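Local coordinates for cell division protein FtsZ 1 (Methanocaldococcus jannaschii, PDB 2VAP) that binds GTP and probably hydrolyses it while polymerising into the contractile Z ring at the future division site, where other division proteins are recruited, at residues A[200-204]-A[205-209]; A[325-329]-A[330-334]. All blocks are in the same frame, centred on the assembly; numbering follows the deposited sequence.

Contact 1: A[200-204]-A[205-209]; sequences PNMPL and KLAFK. With GDP (guanosine-5'-diphosphate), chain B.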
loop_
_atom_site.group_PDB
_atom_site.type_symbol
_atom_site.label_atom_id
_atom_site.label_comp_id
_atom_site.label_asym_id
_atom_site.label_seq_id
_atom_site.Cartn_x
_atom_site.Cartn_y
_atom_site.Cartn_z
ATOM N N PRO A 200 -22.011 5.851 -2.668
ATOM C CA PRO A 200 -22.780 6.622 -1.689
ATOM C C PRO A 200 -23.854 5.803 -0.981
ATOM O O PRO A 200 -24.518 4.972 -1.607
ATOM C CB PRO A 200 -23.420 7.734 -2.531
ATOM C CG PRO A 200 -23.408 7.220 -3.925
ATOM C CD PRO A 200 -22.172 6.389 -4.032
ATOM N N ASN A 201 -23.995 6.039 0.323
ATOM C CA ASN A 201 -25.032 5.417 1.158
ATOM C C ASN A 201 -24.964 3.886 1.244
ATOM O O ASN A 201 -25.969 3.220 1.502
ATOM C CB ASN A 201 -26.425 5.909 0.744
ATOM C CG ASN A 201 -26.541 7.418 0.802
ATOM O OD1 ASN A 201 -26.419 8.020 1.870
ATOM N ND2 ASN A 201 -26.766 8.041 -0.351
ATOM N N MET A 202 -23.767 3.344 1.026
ATOM C CA MET A 202 -23.489 1.925 1.229
ATOM C C MET A 202 -23.563 1.628 2.729
ATOM O O MET A 202 -23.107 2.442 3.536
ATOM C CB MET A 202 -22.092 1.595 0.686
ATOM C CG MET A 202 -21.643 0.144 0.843
ATOM S SD MET A 202 -22.343 -0.968 -0.390
ATOM C CE MET A 202 -21.199 -0.753 -1.750
ATOM N N PRO A 203 -24.151 0.473 3.114
ATOM C CA PRO A 203 -24.119 0.078 4.522
ATOM C C PRO A 203 -22.677 -0.081 4.982
ATOM O O PRO A 203 -21.839 -0.569 4.217
ATOM C CB PRO A 203 -24.824 -1.283 4.526
ATOM C CG PRO A 203 -25.649 -1.289 3.300
ATOM C CD PRO A 203 -24.868 -0.514 2.289
ATOM N N LEU A 204 -22.393 0.339 6.214
ATOM C CA LEU A 204 -21.022 0.365 6.729
ATOM C C LEU A 204 -20.308 -0.982 6.602
ATOM O O LEU A 204 -19.146 -1.029 6.193
ATOM C CB LEU A 204 -20.987 0.867 8.178
ATOM C CG LEU A 204 -19.613 1.103 8.821
ATOM C CD1 LEU A 204 -18.801 2.153 8.065
ATOM C CD2 LEU A 204 -19.763 1.496 10.282
ATOM N N LYS A 205 -21.008 -2.065 6.939
ATOM C CA LYS A 205 -20.433 -3.413 6.865
ATOM C C LYS A 205 -20.009 -3.803 5.446
ATOM O O LYS A 205 -19.035 -4.535 5.265
ATOM C CB LYS A 205 -21.379 -4.462 7.471
ATOM C CG LYS A 205 -22.723 -4.622 6.767
ATOM C CD LYS A 205 -23.547 -5.724 7.413
ATOM C CE LYS A 205 -24.842 -5.967 6.656
ATOM N NZ LYS A 205 -25.653 -7.046 7.284
ATOM N N LEU A 206 -20.737 -3.302 4.450
ATOM C CA LEU A 206 -20.410 -3.550 3.046
ATOM C C LEU A 206 -19.394 -2.538 2.516
ATOM O O LEU A 206 -18.641 -2.836 1.585
ATOM C CB LEU A 206 -21.676 -3.561 2.182
ATOM C CG LEU A 206 -22.742 -4.623 2.490
ATOM C CD1 LEU A 206 -24.012 -4.353 1.700
ATOM C CD2 LEU A 206 -22.234 -6.039 2.223
ATOM N N ALA A 207 -19.375 -1.347 3.114
ATOM C CA ALA A 207 -18.375 -0.327 2.795
ATOM C C ALA A 207 -16.970 -0.779 3.197
ATOM O O ALA A 207 -15.987 -0.406 2.555
ATOM C CB ALA A 207 -18.726 0.997 3.459
ATOM N N PHE A 208 -16.886 -1.585 4.257
ATOM C CA PHE A 208 -15.620 -2.192 4.674
ATOM C C PHE A 208 -15.100 -3.198 3.646
ATOM O O PHE A 208 -13.887 -3.360 3.491
ATOM C CB PHE A 208 -15.750 -2.867 6.044
ATOM C CG PHE A 208 -15.754 -1.905 7.204
ATOM C CD1 PHE A 208 -14.763 -0.934 7.330
ATOM C CD2 PHE A 208 -16.734 -1.991 8.186
ATOM C CE1 PHE A 208 -14.762 -0.051 8.406
ATOM C CE2 PHE A 208 -16.740 -1.113 9.269
ATOM C CZ PHE A 208 -15.752 -0.141 9.377
ATOM N N LYS A 209 -16.020 -3.870 2.954
ATOM C CA LYS A 209 -15.663 -4.805 1.882
ATOM C C LYS A 209 -15.106 -4.075 0.658
ATOM O O LYS A 209 -14.235 -4.597 -0.040
ATOM C CB LYS A 209 -16.862 -5.674 1.489
ATOM C CG LYS A 209 -17.257 -6.705 2.539
ATOM C CD LYS A 209 -18.469 -7.511 2.095
ATOM C CE LYS A 209 -18.882 -8.533 3.147
ATOM N NZ LYS A 209 -17.902 -9.650 3.276
HETATM P PB GDP B . -7.468 -3.173 15.500
HETATM O O1B GDP B . -7.489 -2.829 16.969
HETATM O O2B GDP B . -7.509 -4.675 15.334
HETATM O O3B GDP B . -6.210 -2.620 14.878
HETATM O O3A GDP B . -8.764 -2.499 14.823
HETATM P PA GDP B . -9.368 -2.941 13.396
HETATM O O1A GDP B . -8.290 -3.370 12.432
HETATM O O2A GDP B . -10.424 -4.009 13.558
HETATM O "O5'" GDP B . -10.055 -1.581 12.889
HETATM C "C5'" GDP B . -9.278 -0.396 12.747
HETATM C "C4'" GDP B . -9.835 0.434 11.602
HETATM O "O4'" GDP B . -9.834 -0.334 10.395
HETATM C "C3'" GDP B . -11.279 0.837 11.852
HETATM O "O3'" GDP B . -11.363 2.124 12.471
HETATM C "C2'" GDP B . -11.917 0.802 10.478
HETATM O "O2'" GDP B . -11.825 2.084 9.851
HETATM C "C1'" GDP B . -11.069 -0.180 9.690
HETATM N N9 GDP B . -11.735 -1.503 9.543
HETATM C C8 GDP B . -12.430 -2.191 10.475
HETATM N N7 GDP B . -12.889 -3.371 9.976
HETATM C C5 GDP B . -12.479 -3.451 8.695
HETATM C C6 GDP B . -12.606 -4.424 7.581
HETATM O O6 GDP B . -13.234 -5.494 7.730
HETATM N N1 GDP B . -12.026 -4.119 6.406
HETATM C C2 GDP B . -11.340 -2.973 6.214
HETATM N N2 GDP B . -10.780 -2.730 5.004
HETATM N N3 GDP B . -11.186 -2.042 7.189
HETATM C C4 GDP B . -11.720 -2.221 8.422
#
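Leu204 and Phe208 meet one turn apart at the start of helix 204-227, their side chains crossing obliquely. Leu204 has CG anti to its own N (chi1 -173°), which carries the branch up beside the far half of the phenyl ring: CG lies 3.7 Å from Phe208 CE2, and CD1 approaches CE2 and CZ. Leu204 O meets the ring obliquely, 3.3 Å from Phe208 CD2. That same oxygen accepts the amide of Phe208, Phe208 N to Leu204 O being 3.0 Å, with the donor tilted 22° from the carbonyl plane. One face of the phenyl ring is covered by the guanine of GDP. GDP N7 stands above the ring centre, and Phe208 CD1 comes to 3.5 Å from GDP C4, while CE1 reaches the ribose at C2'. Phe208 thus belongs to the nucleotide pocket, with Glu165, a GTP-binding residue, touching its side chain. Phe162 meets the ring too, at a steep angle between planes, and also touches Leu204 and Ala207. Pro203 holds the N-cap position of helix 204-227, and its carbonyl starts the helical bonding, taking Ala207 N at 2.8 Å from Pro203 O and, weakly, Leu206 N. The proline ring itself packs on Leu206, which turns a methyl to it, Pro203 CG to Leu206 CD1 being 3.8 Å. Met202 arrives from the preceding loop, its chain bent at chi2 and chi3, and crosses Leu206 at about a right angle, with Met202 SD 3.7 Å from Leu206 CB. Its CG sits 3.5 Å from the backbone N of Ala207. Phe196 of helix 195-198 touches both Met202 and Ala207.

Contact 2: A[325-329]-A[330-334]; sequences ENLEN and TVRVL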
loop_
_atom_site.group_PDB
_atom_site.type_symbol
_atom_site.label_atom_id
_atom_site.label_comp_id
_atom_site.label_asym_id
_atom_site.label_seq_id
_atom_site.Cartn_x
_atom_site.Cartn_y
_atom_site.Cartn_z
ATOM N N GLU A 325 -4.974 -11.587 -15.688
ATOM C CA GLU A 325 -5.782 -12.620 -16.348
ATOM C C GLU A 325 -7.270 -12.561 -15.987
ATOM O O GLU A 325 -8.116 -13.027 -16.753
ATOM C CB GLU A 325 -5.213 -14.020 -16.069
ATOM C CG GLU A 325 -5.104 -14.396 -14.589
ATOM C CD GLU A 325 -4.539 -15.791 -14.367
ATOM O OE1 GLU A 325 -4.923 -16.430 -13.364
ATOM O OE2 GLU A 325 -3.716 -16.251 -15.188
ATOM N N ASN A 326 -7.575 -11.986 -14.824
ATOM C CA ASN A 326 -8.956 -11.807 -14.377
ATOM C C ASN A 326 -9.707 -10.744 -15.179
ATOM O O ASN A 326 -10.938 -10.761 -15.244
ATOM C CB ASN A 326 -9.000 -11.476 -12.880
ATOM C CG ASN A 326 -8.437 -12.593 -12.011
ATOM O OD1 ASN A 326 -7.669 -12.341 -11.083
ATOM N ND2 ASN A 326 -8.817 -13.831 -12.309
ATOM N N LEU A 327 -8.959 -9.821 -15.784
ATOM C CA LEU A 327 -9.534 -8.791 -16.645
ATOM C C LEU A 327 -9.745 -9.332 -18.056
ATOM O O LEU A 327 -8.827 -9.894 -18.659
ATOM C CB LEU A 327 -8.641 -7.542 -16.678
ATOM C CG LEU A 327 -8.375 -6.790 -15.367
ATOM C CD1 LEU A 327 -7.287 -5.745 -15.562
ATOM C CD2 LEU A 327 -9.643 -6.145 -14.809
ATOM N N GLU A 328 -10.960 -9.161 -18.573
ATOM C CA GLU A 328 -11.319 -9.657 -19.902
ATOM C C GLU A 328 -11.254 -8.560 -20.962
ATOM O O GLU A 328 -10.654 -8.747 -22.024
ATOM C CB GLU A 328 -12.711 -10.301 -19.884
ATOM C CG GLU A 328 -12.789 -11.635 -19.139
ATOM C CD GLU A 328 -12.077 -12.772 -19.862
ATOM O OE1 GLU A 328 -12.099 -12.803 -21.111
ATOM O OE2 GLU A 328 -11.501 -13.641 -19.174
ATOM N N ASN A 329 -11.878 -7.421 -20.668
ATOM C CA ASN A 329 -11.908 -6.281 -21.581
ATOM C C ASN A 329 -11.528 -4.971 -20.889
ATOM O O ASN A 329 -11.492 -3.911 -21.521
ATOM C CB ASN A 329 -13.295 -6.150 -22.223
ATOM C CG ASN A 329 -13.675 -7.361 -23.062
ATOM O OD1 ASN A 329 -14.647 -8.054 -22.762
ATOM N ND2 ASN A 329 -12.908 -7.619 -24.116
ATOM N N THR A 330 -11.230 -5.059 -19.595
ATOM C CA THR A 330 -11.018 -3.883 -18.754
ATOM C C THR A 330 -9.539 -3.539 -18.568
ATOM O O THR A 330 -8.713 -4.419 -18.317
ATOM C CB THR A 330 -11.684 -4.072 -17.365
ATOM O OG1 THR A 330 -13.060 -4.434 -17.537
ATOM C CG2 THR A 330 -11.604 -2.796 -16.529
ATOM N N VAL A 331 -9.222 -2.253 -18.707
ATOM C CA VAL A 331 -7.922 -1.717 -18.307
ATOM C C VAL A 331 -8.075 -0.999 -16.966
ATOM O O VAL A 331 -8.963 -0.159 -16.800
ATOM C CB VAL A 331 -7.319 -0.774 -19.384
ATOM C CG1 VAL A 331 -6.225 0.119 -18.796
ATOM C CG2 VAL A 331 -6.764 -1.582 -20.543
ATOM N N ARG A 332 -7.216 -1.354 -16.015
ATOM C CA ARG A 332 -7.206 -0.736 -14.693
ATOM C C ARG A 332 -5.924 0.067 -14.497
ATOM O O ARG A 332 -4.833 -0.396 -14.836
ATOM C CB ARG A 332 -7.341 -1.806 -13.605
ATOM C CG ARG A 332 -7.525 -1.264 -12.189
ATOM C CD ARG A 332 -7.598 -2.389 -11.166
ATOM N NE ARG A 332 -8.824 -3.176 -11.289
ATOM C CZ ARG A 332 -9.081 -4.292 -10.610
ATOM N NH1 ARG A 332 -8.197 -4.777 -9.746
ATOM N NH2 ARG A 332 -10.228 -4.929 -10.798
ATOM N N VAL A 333 -6.065 1.274 -13.956
ATOM C CA VAL A 333 -4.920 2.137 -13.681
ATOM C C VAL A 333 -4.823 2.440 -12.188
ATOM O O VAL A 333 -5.766 2.966 -11.591
ATOM C CB VAL A 333 -4.981 3.458 -14.502
ATOM C CG1 VAL A 333 -3.884 4.430 -14.064
ATOM C CG2 VAL A 333 -4.861 3.169 -15.992
ATOM N N LEU A 334 -3.687 2.083 -11.595
ATOM C CA LEU A 334 -3.361 2.498 -10.235
ATOM C C LEU A 334 -2.352 3.636 -10.284
ATOM O O LEU A 334 -1.272 3.503 -10.867
ATOM C CB LEU A 334 -2.813 1.333 -9.401
ATOM C CG LEU A 334 -2.250 1.696 -8.016
ATOM C CD1 LEU A 334 -3.350 2.141 -7.049
ATOM C CD2 LEU A 334 -1.455 0.541 -7.426
HETATM O O HOH W 1 -13.162 -7.132 -17.942
#
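This is a local contact at the entry to strand 331-338 of the C-terminal domain, where the loop after strand 316-323 swings round and Leu327 folds back on Thr330. The two side chains cross at about a right angle, with Leu327 CD2 3.9 Å from Thr330 CB. The other methyl lies against the backbone, Leu327 CD1 being 3.4 Å from Thr330 O, a buried carbonyl oxygen for which the model offers no polar partner. Further on, CD2 approaches the guanidinium of Arg332 obliquely. With an alanine in place of Leu327, the side of Thr330 and its carbonyl would probably lose their apolar cover and a gap would open beside them. A water bridges the two segments: it accepts from Asn329 N at 3.0 Å, and Thr330 OG1, set beside its own N (chi1 -53°), is bonded to it at 2.7 Å. Strand 331-338 then runs between strands 249-256 and 284-291, Val331 pairing with Ser256 and Arg332 with Met290, while helix 261-270 packs on Val331 and Val333.

Overall arrangement
Contact 1 comes first along the chain, at the loop leading into helix 204-227; contact 2 follows more than a hundred residues later, at the start of strand 331-338, an inner strand of the four-stranded mixed sheet of the C-terminal domain. Their centres are 24 Å apart and their nearest atoms about 11 Å, with no touch. What relates them is helix 204-227, the long core helix that in FtsZ joins the GTPase domain to the C-terminal domain. Its first turn, in contact 1, lies against the guanine, while further along it Asn217 comes close to Arg332 of contact 2. The helix thus runs from the nucleotide pocket to the neighbourhood of the second sheet.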